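Local coordinates for Alpha/beta hydrolase fold protein (PDB 4Y7D) that probably acts as a hydrolase of the alpha/beta hydrolase fold, though its substrate is not known, at residues H165-A177 / V190-L204. Residues are numbered along the deposited sequence; the frame is centred on the assembly and turned at random.
Sequences HTPEKLVSATIAA and VAQIMADPDKERFTL. With NA (sodium ion), chain D.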
loop_
_atom_site.group_PDB
_atom_site.type_symbol
_atom_site.label_atom_id
_atom_site.label_comp_id
_atom_site.label_asym_id
_atom_site.label_seq_id
_atom_site.Cartn_x
_atom_site.Cartn_y
_atom_site.Cartn_z
ATOM N N HIS A 165 -13.032 6.290 19.472
ATOM C CA HIS A 165 -14.038 7.081 20.135
ATOM C C HIS A 165 -14.623 8.256 19.368
ATOM O O HIS A 165 -15.710 8.699 19.694
ATOM C CB HIS A 165 -13.472 7.572 21.458
ATOM C CG HIS A 165 -13.091 6.469 22.374
ATOM N ND1 HIS A 165 -14.022 5.654 22.974
ATOM C CD2 HIS A 165 -11.881 6.028 22.777
ATOM C CE1 HIS A 165 -13.400 4.763 23.728
ATOM N NE2 HIS A 165 -12.102 4.969 23.624
ATOM N N THR A 166 -13.891 8.776 18.386
ATOM C CA THR A 166 -14.366 9.908 17.552
ATOM C C THR A 166 -14.086 9.565 16.093
ATOM O O THR A 166 -13.265 10.235 15.414
ATOM C CB THR A 166 -13.692 11.260 17.944
ATOM O OG1 THR A 166 -12.274 11.227 17.649
ATOM C CG2 THR A 166 -13.933 11.565 19.400
ATOM N N PRO A 167 -14.681 8.448 15.616
ATOM C CA PRO A 167 -14.224 7.957 14.330
ATOM C C PRO A 167 -14.529 8.944 13.183
ATOM O O PRO A 167 -13.676 9.112 12.278
ATOM C CB PRO A 167 -14.957 6.604 14.188
ATOM C CG PRO A 167 -16.114 6.679 15.144
ATOM C CD PRO A 167 -15.580 7.490 16.274
ATOM N N GLU A 168 -15.694 9.593 13.215
ATOM C CA GLU A 168 -16.032 10.532 12.127
ATOM C C GLU A 168 -15.005 11.663 12.010
ATOM O O GLU A 168 -14.596 12.048 10.900
ATOM C CB GLU A 168 -17.449 11.080 12.261
ATOM C CG GLU A 168 -17.852 11.974 11.096
ATOM C CD GLU A 168 -19.352 12.175 10.938
ATOM O OE1 GLU A 168 -20.153 11.380 11.477
ATOM O OE2 GLU A 168 -19.734 13.150 10.276
ATOM N N LYS A 169 -14.566 12.190 13.155
ATOM C CA LYS A 169 -13.553 13.224 13.153
ATOM C C LYS A 169 -12.275 12.721 12.539
ATOM O O LYS A 169 -11.634 13.437 11.785
ATOM C CB LYS A 169 -13.279 13.773 14.581
ATOM C CG LYS A 169 -14.349 14.728 15.116
ATOM C CD LYS A 169 -13.794 15.636 16.252
ATOM C CE LYS A 169 -14.851 16.259 17.176
ATOM N NZ LYS A 169 -14.822 15.736 18.585
ATOM N N LEU A 170 -11.897 11.473 12.836
ATOM C CA LEU A 170 -10.666 10.914 12.278
ATOM C C LEU A 170 -10.799 10.703 10.763
ATOM O O LEU A 170 -9.862 11.010 9.998
ATOM C CB LEU A 170 -10.256 9.622 12.971
ATOM C CG LEU A 170 -8.860 9.122 12.545
ATOM C CD1 LEU A 170 -7.755 10.182 12.617
ATOM C CD2 LEU A 170 -8.406 7.941 13.387
ATOM N N VAL A 171 -11.951 10.178 10.332
ATOM C CA VAL A 171 -12.225 9.968 8.902
ATOM C C VAL A 171 -12.117 11.326 8.136
ATOM O O VAL A 171 -11.435 11.429 7.120
ATOM C CB VAL A 171 -13.605 9.293 8.709
ATOM C CG1 VAL A 171 -14.055 9.364 7.263
ATOM C CG2 VAL A 171 -13.561 7.853 9.185
ATOM N N SER A 172 -12.741 12.355 8.665
ATOM C CA SER A 172 -12.690 13.678 8.086
ATOM C C SER A 172 -11.261 14.222 7.966
ATOM O O SER A 172 -10.881 14.716 6.919
ATOM C CB SER A 172 -13.561 14.626 8.887
ATOM O OG SER A 172 -13.603 15.915 8.294
ATOM N N ALA A 173 -10.489 14.119 9.034
ATOM C CA ALA A 173 -9.120 14.561 9.032
ATOM C C ALA A 173 -8.283 13.836 8.003
ATOM O O ALA A 173 -7.454 14.446 7.313
ATOM C CB ALA A 173 -8.522 14.370 10.415
ATOM N N THR A 174 -8.518 12.530 7.874
ATOM C CA THR A 174 -7.764 11.693 6.953
ATOM C C THR A 174 -8.119 12.021 5.477
ATOM O O THR A 174 -7.235 12.196 4.643
ATOM C CB THR A 174 -8.007 10.194 7.258
ATOM O OG1 THR A 174 -7.645 9.921 8.636
ATOM C CG2 THR A 174 -7.181 9.332 6.313
ATOM N N ILE A 175 -9.408 12.128 5.175
ATOM C CA ILE A 175 -9.825 12.472 3.789
ATOM C C ILE A 175 -9.268 13.846 3.383
ATOM O O ILE A 175 -8.720 14.018 2.280
ATOM C CB ILE A 175 -11.345 12.385 3.625
ATOM C CG1 ILE A 175 -11.799 10.937 3.809
ATOM C CG2 ILE A 175 -11.817 12.948 2.265
ATOM C CD1 ILE A 175 -10.998 9.900 3.053
ATOM N N ALA A 176 -9.348 14.809 4.292
ATOM C CA ALA A 176 -8.748 16.125 4.011
ATOM C C ALA A 176 -7.229 16.077 3.818
ATOM O O ALA A 176 -6.722 16.719 2.913
ATOM C CB ALA A 176 -9.121 17.162 5.076
ATOM N N ALA A 177 -6.516 15.310 4.636
ATOM C CA ALA A 177 -5.086 15.234 4.525
ATOM C C ALA A 177 -4.642 14.549 3.244
ATOM O O ALA A 177 -3.537 14.795 2.778
ATOM C CB ALA A 177 -4.500 14.466 5.710
ATOM N N VAL A 190 -16.836 11.950 3.414
ATOM C CA VAL A 190 -16.954 11.504 4.787
ATOM C C VAL A 190 -18.331 10.859 5.026
ATOM O O VAL A 190 -18.418 9.795 5.640
ATOM C CB VAL A 190 -16.643 12.666 5.769
ATOM C CG1 VAL A 190 -17.018 12.290 7.197
ATOM C CG2 VAL A 190 -15.195 13.079 5.678
ATOM N N ALA A 191 -19.398 11.482 4.538
ATOM C CA ALA A 191 -20.758 10.949 4.761
ATOM C C ALA A 191 -20.934 9.581 4.092
ATOM O O ALA A 191 -21.511 8.666 4.683
ATOM C CB ALA A 191 -21.801 11.933 4.272
ATOM N N GLN A 192 -20.359 9.427 2.890
ATOM C CA GLN A 192 -20.318 8.135 2.205
ATOM C C GLN A 192 -19.622 7.059 3.054
ATOM O O GLN A 192 -20.108 5.947 3.200
ATOM C CB GLN A 192 -19.591 8.283 0.861
ATOM C CG GLN A 192 -20.437 9.075 -0.143
ATOM C CD GLN A 192 -19.600 9.629 -1.276
ATOM O OE1 GLN A 192 -18.375 9.378 -1.355
ATOM N NE2 GLN A 192 -20.229 10.417 -2.127
ATOM N N ILE A 193 -18.482 7.412 3.626
ATOM C CA ILE A 193 -17.703 6.497 4.385
ATOM C C ILE A 193 -18.416 6.103 5.668
ATOM O O ILE A 193 -18.437 4.948 6.027
ATOM C CB ILE A 193 -16.332 7.112 4.686
ATOM C CG1 ILE A 193 -15.539 7.206 3.380
ATOM C CG2 ILE A 193 -15.577 6.281 5.745
ATOM C CD1 ILE A 193 -14.223 7.949 3.495
HETATM N N MSE A 194 -19.032 7.065 6.341
HETATM C CA MSE A 194 -19.804 6.782 7.560
HETATM C C MSE A 194 -21.076 5.991 7.267
HETATM O O MSE A 194 -21.707 5.486 8.198
HETATM C CB MSE A 194 -20.178 8.073 8.281
HETATM C CG MSE A 194 -19.001 8.936 8.752
HETATM SE SE MSE A 194 -17.576 7.933 9.627
HETATM C CE MSE A 194 -18.539 7.596 11.307
ATOM N N ALA A 195 -21.462 5.850 5.997
ATOM C CA ALA A 195 -22.589 4.999 5.624
ATOM C C ALA A 195 -22.191 3.599 5.172
ATOM O O ALA A 195 -23.051 2.765 4.920
ATOM C CB ALA A 195 -23.390 5.676 4.517
ATOM N N ASP A 196 -20.909 3.328 5.061
ATOM C CA ASP A 196 -20.423 2.020 4.610
ATOM C C ASP A 196 -19.398 1.526 5.614
ATOM O O ASP A 196 -18.246 1.970 5.586
ATOM C CB ASP A 196 -19.820 2.128 3.195
ATOM C CG ASP A 196 -19.282 0.777 2.666
ATOM O OD1 ASP A 196 -18.994 -0.160 3.423
ATOM O OD2 ASP A 196 -19.103 0.659 1.458
ATOM N N PRO A 197 -19.780 0.566 6.456
ATOM C CA PRO A 197 -18.904 0.079 7.522
ATOM C C PRO A 197 -17.534 -0.389 7.044
ATOM O O PRO A 197 -16.559 -0.229 7.760
ATOM C CB PRO A 197 -19.698 -1.089 8.145
ATOM C CG PRO A 197 -21.117 -0.837 7.755
ATOM C CD PRO A 197 -21.071 -0.144 6.427
ATOM N N ASP A 198 -17.426 -0.928 5.828
ATOM C CA ASP A 198 -16.118 -1.401 5.329
ATOM C C ASP A 198 -15.209 -0.244 5.032
ATOM O O ASP A 198 -13.994 -0.297 5.307
ATOM C CB ASP A 198 -16.266 -2.290 4.085
ATOM C CG ASP A 198 -16.993 -3.598 4.382
ATOM O OD1 ASP A 198 -16.903 -4.088 5.510
ATOM O OD2 ASP A 198 -17.665 -4.129 3.482
ATOM N N LYS A 199 -15.787 0.817 4.466
ATOM C CA LYS A 199 -15.020 2.015 4.174
ATOM C C LYS A 199 -14.576 2.698 5.450
ATOM O O LYS A 199 -13.425 3.177 5.529
ATOM C CB LYS A 199 -15.801 2.985 3.301
ATOM C CG LYS A 199 -15.938 2.519 1.868
ATOM C CD LYS A 199 -16.647 3.523 0.984
ATOM C CE LYS A 199 -16.548 3.085 -0.468
ATOM N NZ LYS A 199 -17.795 2.360 -0.769
ATOM N N GLU A 200 -15.465 2.734 6.448
ATOM C CA GLU A 200 -15.134 3.388 7.729
ATOM C C GLU A 200 -13.986 2.642 8.392
ATOM O O GLU A 200 -12.999 3.248 8.824
ATOM C CB GLU A 200 -16.354 3.415 8.663
ATOM C CG GLU A 200 -16.065 4.070 10.022
ATOM C CD GLU A 200 -17.265 4.154 10.918
ATOM O OE1 GLU A 200 -18.425 3.903 10.476
ATOM O OE2 GLU A 200 -17.060 4.503 12.095
ATOM N N ARG A 201 -14.123 1.327 8.483
ATOM C CA ARG A 201 -13.106 0.514 9.115
ATOM C C ARG A 201 -11.768 0.668 8.407
ATOM O O ARG A 201 -10.734 0.845 9.078
ATOM C CB ARG A 201 -13.525 -0.958 9.152
ATOM C CG ARG A 201 -12.428 -1.863 9.681
ATOM C CD ARG A 201 -12.872 -3.312 9.845
ATOM N NE ARG A 201 -13.588 -3.803 8.665
ATOM C CZ ARG A 201 -14.091 -5.029 8.558
ATOM N NH1 ARG A 201 -14.734 -5.366 7.462
ATOM N NH2 ARG A 201 -13.927 -5.921 9.534
ATOM N N PHE A 202 -11.771 0.614 7.062
ATOM C CA PHE A 202 -10.528 0.770 6.312
ATOM C C PHE A 202 -9.861 2.095 6.639
ATOM O O PHE A 202 -8.633 2.147 6.909
ATOM C CB PHE A 202 -10.756 0.708 4.782
ATOM C CG PHE A 202 -9.522 0.947 3.984
ATOM C CD1 PHE A 202 -8.669 -0.108 3.649
ATOM C CD2 PHE A 202 -9.184 2.219 3.551
ATOM C CE1 PHE A 202 -7.515 0.107 2.935
ATOM C CE2 PHE A 202 -8.012 2.441 2.842
ATOM C CZ PHE A 202 -7.169 1.382 2.524
ATOM N N THR A 203 -10.653 3.175 6.624
ATOM C CA THR A 203 -10.096 4.497 6.821
ATOM C C THR A 203 -9.464 4.669 8.212
ATOM O O THR A 203 -8.391 5.263 8.346
ATOM C CB THR A 203 -11.152 5.599 6.552
ATOM O OG1 THR A 203 -11.722 5.411 5.253
ATOM C CG2 THR A 203 -10.518 6.997 6.623
ATOM N N LEU A 204 -10.158 4.182 9.233
ATOM C CA LEU A 204 -9.668 4.273 10.601
ATOM C C LEU A 204 -8.380 3.477 10.788
ATOM O O LEU A 204 -7.392 3.980 11.400
ATOM C CB LEU A 204 -10.757 3.799 11.576
ATOM C CG LEU A 204 -12.045 4.610 11.599
ATOM C CD1 LEU A 204 -13.099 3.902 12.439
ATOM C CD2 LEU A 204 -11.821 6.017 12.115
HETATM NA NA NA D . -6.449 18.608 1.586
HETATM O O HOH W 1 -3.863 17.802 1.506
HETATM O O HOH W 2 -6.154 20.693 0.351
HETATM O O HOH W 3 -9.005 18.652 1.422
HETATM O O HOH W 4 -6.769 19.910 3.614
#
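Val171 of helix 167-177 packs where helices 190-194 and 197-204 meet, their axes passing its own at 9.9 and 9.7 Å with angles of 134° and 72°. All three belong to the helical region inserted between strands 124-130 and 242-247 of the alpha/beta hydrolase fold, probably its cap. As a knob in a hole, Val171 sits among Val190, Ile193, Met194 and Thr203. Its branched CB suits a site between two helices: CG1, anti to the backbone N (chi1 166°), lies 3.8 Å from Ile193 CG2, while CG2 turns to the selenium of Met194, a selenomethionine, and to Leu204 CD2. Further along, Ile175 CD1 meets Ile193 CD1 at 3.8 Å.

Thr203 suits a buried helix face because its hydroxyl is satisfied locally, OG1 donating to Lys199 O (2.8 Å), which leaves CG2 to touch Val171 CG2 and Thr174 CG2. A serine here would keep the hydroxyl but would probably leave a gap against both methyls. Thr174 uses the same device, OG1 bonding to Leu170 O. Pro167 suits the first turn, where its missing N-H costs no helical bond, and its ring gives Leu204 an apolar surface: CD1 lies 3.7 Å from Pro167 CB and CD2 3.6 Å from Pro167 O.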